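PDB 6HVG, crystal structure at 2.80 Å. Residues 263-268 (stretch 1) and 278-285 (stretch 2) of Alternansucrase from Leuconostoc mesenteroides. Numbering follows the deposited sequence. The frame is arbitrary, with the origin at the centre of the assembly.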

ATOM      1  N   VAL A 263      46.155  13.679   6.120  1.00 71.70           N
ATOM      2  CA  VAL A 263      45.092  12.796   5.645  1.00 69.53           C
ATOM      3  C   VAL A 263      44.920  11.628   6.607  1.00 67.06           C
ATOM      4  O   VAL A 263      45.888  11.163   7.190  1.00 66.57           O
ATOM      5  CB  VAL A 263      45.405  12.245   4.234  1.00 69.90           C
ATOM      6  CG1 VAL A 263      44.340  11.254   3.759  1.00 69.29           C
ATOM      7  CG2 VAL A 263      45.532  13.392   3.241  1.00 71.72           C
ATOM      8  N   GLN A 264      43.693  11.149   6.762  1.00 66.21           N
ATOM      9  CA  GLN A 264      43.422  10.068   7.708  1.00 67.11           C
ATOM     10  C   GLN A 264      43.620   8.677   7.112  1.00 66.60           C
ATOM     11  O   GLN A 264      43.035   8.344   6.081  1.00 69.00           O
ATOM     12  CB  GLN A 264      42.001  10.167   8.279  1.00 67.19           C
ATOM     13  CG  GLN A 264      41.860   9.331   9.553  1.00 66.98           C
ATOM     14  CD  GLN A 264      40.479   9.330  10.149  1.00 66.06           C
ATOM     15  OE1 GLN A 264      39.514   9.816   9.550  1.00 65.37           O
ATOM     16  NE2 GLN A 264      40.369   8.769  11.338  1.00 66.92           N
ATOM     17  N   ILE A 265      44.427   7.864   7.784  1.00 64.87           N
ATOM     18  CA  ILE A 265      44.608   6.475   7.382  1.00 64.10           C
ATOM     19  C   ILE A 265      43.375   5.656   7.796  1.00 65.90           C
ATOM     20  O   ILE A 265      42.988   5.644   8.970  1.00 65.99           O
ATOM     21  CB  ILE A 265      45.868   5.835   7.979  1.00 63.60           C
ATOM     22  CG1 ILE A 265      47.162   6.606   7.637  1.00 66.95           C
ATOM     23  CG2 ILE A 265      45.985   4.394   7.537  1.00 62.98           C
ATOM     24  CD1 ILE A 265      47.409   6.967   6.179  1.00 68.10           C
ATOM     25  N   LYS A 266      42.784   4.964   6.818  1.00 66.90           N
ATOM     26  CA  LYS A 266      41.590   4.123   6.992  1.00 64.84           C
ATOM     27  C   LYS A 266      41.813   2.786   6.297  1.00 63.68           C
ATOM     28  O   LYS A 266      42.202   2.734   5.139  1.00 65.17           O
ATOM     29  CB  LYS A 266      40.360   4.779   6.375  1.00 65.65           C
ATOM     30  CG  LYS A 266      39.696   5.952   7.106  1.00 68.73           C
ATOM     31  CD  LYS A 266      38.977   6.849   6.079  1.00 71.89           C
ATOM     32  CE  LYS A 266      37.679   7.465   6.569  1.00 71.54           C
ATOM     33  NZ  LYS A 266      37.782   8.113   7.893  1.00 74.26           N
ATOM     34  N   GLY A 267      41.549   1.693   6.997  1.00 63.47           N
ATOM     35  CA  GLY A 267      41.650   0.367   6.405  1.00 62.33           C
ATOM     36  C   GLY A 267      43.080   0.016   6.077  1.00 62.24           C
ATOM     37  O   GLY A 267      43.385  -0.360   4.948  1.00 65.23           O
ATOM     38  N   GLY A 268      43.958   0.140   7.066  1.00 61.30           N
ATOM     39  CA  GLY A 268      45.337  -0.308   6.905  1.00 62.90           C
ATOM     40  C   GLY A 268      46.204  -0.267   8.153  1.00 65.30           C
ATOM     41  O   GLY A 268      45.914   0.441   9.110  1.00 65.03           O
TER
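Stretch 2 (278-285) YFAPNTGN

Stretch 2 runs antiparallel to stretch 1, meeting it as strand only at one end and then folding into a turn whose carbonyl oxygens meet the side chains of Gln264 and Lys266. The strand pairing is Gly268 with Phe279: Phe279 N donates to Gly268 O at 3.0 Å, and Gly268 N returns to Phe279 O at 3.3 Å. Gly267 N, 2.9 Å from Phe279 O and 3.2 Å from Ala280 O, makes only weak bonds to both, its hydrogen aimed squarely at neither.

Past this point backbone carbonyls do most of the work. Pro281, Asn282 and Thr283 all turn their CB atoms away, leaving main-chain oxygens to meet stretch 1. Lys266 starts sideways with chi1 m and chi2 t, its CB 3.3 Å from Pro281 O; chi3 near 144° lies between wells, and chi4 is p. The chain is held at its end: Lys266 NZ donates to Asn282 O at 3.0 Å and to Gln264 OE1 at 2.9 Å. Gln264, t at chi1 and chi2, extends toward the turn, where NE2 makes a weak bond to Thr283 O at 3.4 Å. Its amide thus faces both ways, accepting from the lysine and donating to the turn. A water accepts from Gln264 NE2 at 3.2 Å and lies within reach of Ile265 O and Gly284 O.

Gly284 leaves room for this amide: its CA is 3.8 Å from Gln264 NE2, and a CB would clash with that nitrogen. Its backbone angles, 82/13, independently call for glycine.

The two aromatic residues meet Gly268 differently. Tyr278, chi1 t, brings its ring back to Gly268, whose N lies over one face, and holds CD2 3.6 Å from Gly268 C. Phe279, chi1 m, meets Gly268 O at its ring edge, while its CB rests 3.7 Å from Ile265 O.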

ATOM      1  N   TYR A 278      46.490  -1.291  13.327  1.00 64.84           N
ATOM      2  CA  TYR A 278      45.560  -1.309  12.222  1.00 63.85           C
ATOM      3  C   TYR A 278      44.478  -0.298  12.528  1.00 63.52           C
ATOM      4  O   TYR A 278      44.034  -0.173  13.679  1.00 58.92           O
ATOM      5  CB  TYR A 278      44.951  -2.690  12.035  1.00 63.12           C
ATOM      6  CG  TYR A 278      44.182  -2.827  10.752  1.00 63.16           C
ATOM      7  CD1 TYR A 278      42.810  -2.547  10.675  1.00 62.93           C
ATOM      8  CD2 TYR A 278      44.830  -3.229   9.604  1.00 65.33           C
ATOM      9  CE1 TYR A 278      42.121  -2.686   9.472  1.00 61.85           C
ATOM     10  CE2 TYR A 278      44.156  -3.363   8.401  1.00 64.35           C
ATOM     11  CZ  TYR A 278      42.807  -3.105   8.345  1.00 62.56           C
ATOM     12  OH  TYR A 278      42.158  -3.257   7.160  1.00 63.82           O
ATOM     13  N   PHE A 279      44.053   0.422  11.496  1.00 64.63           N
ATOM     14  CA  PHE A 279      42.996   1.404  11.642  1.00 65.09           C
ATOM     15  C   PHE A 279      41.818   1.030  10.782  1.00 69.23           C
ATOM     16  O   PHE A 279      41.993   0.632   9.629  1.00 74.51           O
ATOM     17  CB  PHE A 279      43.507   2.785  11.267  1.00 64.54           C
ATOM     18  CG  PHE A 279      44.598   3.271  12.163  1.00 63.64           C
ATOM     19  CD1 PHE A 279      44.286   3.971  13.302  1.00 63.17           C
ATOM     20  CD2 PHE A 279      45.933   2.997  11.885  1.00 63.64           C
ATOM     21  CE1 PHE A 279      45.277   4.401  14.154  1.00 64.37           C
ATOM     22  CE2 PHE A 279      46.939   3.431  12.732  1.00 64.43           C
ATOM     23  CZ  PHE A 279      46.606   4.131  13.878  1.00 64.65           C
ATOM     24  N   ALA A 280      40.617   1.173  11.333  1.00 71.12           N
ATOM     25  CA  ALA A 280      39.400   0.677  10.695  1.00 74.22           C
ATOM     26  C   ALA A 280      39.025   1.379   9.372  1.00 77.73           C
ATOM     27  O   ALA A 280      39.365   2.542   9.167  1.00 77.42           O
ATOM     28  CB  ALA A 280      38.248   0.778  11.668  1.00 77.69           C
ATOM     29  N   PRO A 281      38.336   0.653   8.470  1.00 82.24           N
ATOM     30  CA  PRO A 281      38.015   1.142   7.136  1.00 84.71           C
ATOM     31  C   PRO A 281      37.201   2.411   7.030  1.00 87.15           C
ATOM     32  O   PRO A 281      37.449   3.213   6.110  1.00 95.76           O
ATOM     33  CB  PRO A 281      37.200  -0.002   6.537  1.00 83.86           C
ATOM     34  CG  PRO A 281      37.795  -1.209   7.141  1.00 85.30           C
ATOM     35  CD  PRO A 281      38.234  -0.818   8.524  1.00 86.03           C
ATOM     36  N   ASN A 282      36.217   2.598   7.895  1.00 80.33           N
ATOM     37  CA  ASN A 282      35.402   3.820   7.789  1.00 80.94           C
ATOM     38  C   ASN A 282      35.619   4.817   8.908  1.00 77.15           C
ATOM     39  O   ASN A 282      35.731   6.010   8.667  1.00 70.22           O
ATOM     40  CB  ASN A 282      33.921   3.465   7.650  1.00 78.97           C
ATOM     41  CG  ASN A 282      33.638   2.701   6.372  1.00 78.74           C
ATOM     42  OD1 ASN A 282      34.273   2.939   5.353  1.00 82.17           O
ATOM     43  ND2 ASN A 282      32.718   1.744   6.437  1.00 77.83           N
ATOM     44  N   THR A 283      35.703   4.316  10.131  1.00 75.84           N
ATOM     45  CA  THR A 283      35.919   5.176  11.277  1.00 73.45           C
ATOM     46  C   THR A 283      37.363   5.635  11.337  1.00 74.28           C
ATOM     47  O   THR A 283      37.643   6.784  11.699  1.00 78.38           O
ATOM     48  CB  THR A 283      35.601   4.450  12.598  1.00 72.71           C
ATOM     49  OG1 THR A 283      36.575   3.431  12.825  1.00 68.42           O
ATOM     50  CG2 THR A 283      34.208   3.810  12.568  1.00 74.87           C
ATOM     51  N   GLY A 284      38.279   4.740  10.986  1.00 72.15           N
ATOM     52  CA  GLY A 284      39.699   5.012  11.150  1.00 71.37           C
ATOM     53  C   GLY A 284      40.177   4.756  12.557  1.00 67.66           C
ATOM     54  O   GLY A 284      41.278   5.133  12.890  1.00 66.59           O
ATOM     55  N   ASN A 285      39.364   4.083  13.376  1.00 66.31           N
ATOM     56  CA  ASN A 285      39.720   3.827  14.773  1.00 64.66           C
ATOM     57  C   ASN A 285      40.610   2.599  14.929  1.00 65.03           C
ATOM     58  O   ASN A 285      40.503   1.635  14.166  1.00 65.86           O
ATOM     59  CB  ASN A 285      38.451   3.649  15.606  1.00 64.55           C
ATOM     60  CG  ASN A 285      37.525   4.851  15.535  1.00 67.48           C
ATOM     61  OD1 ASN A 285      37.948   5.971  15.279  1.00 76.57           O
ATOM     62  ND2 ASN A 285      36.258   4.627  15.783  1.00 69.35           N
TER
HETATM   63  O   HOH W   1      43.066   7.027  11.394  1.00 52.34           O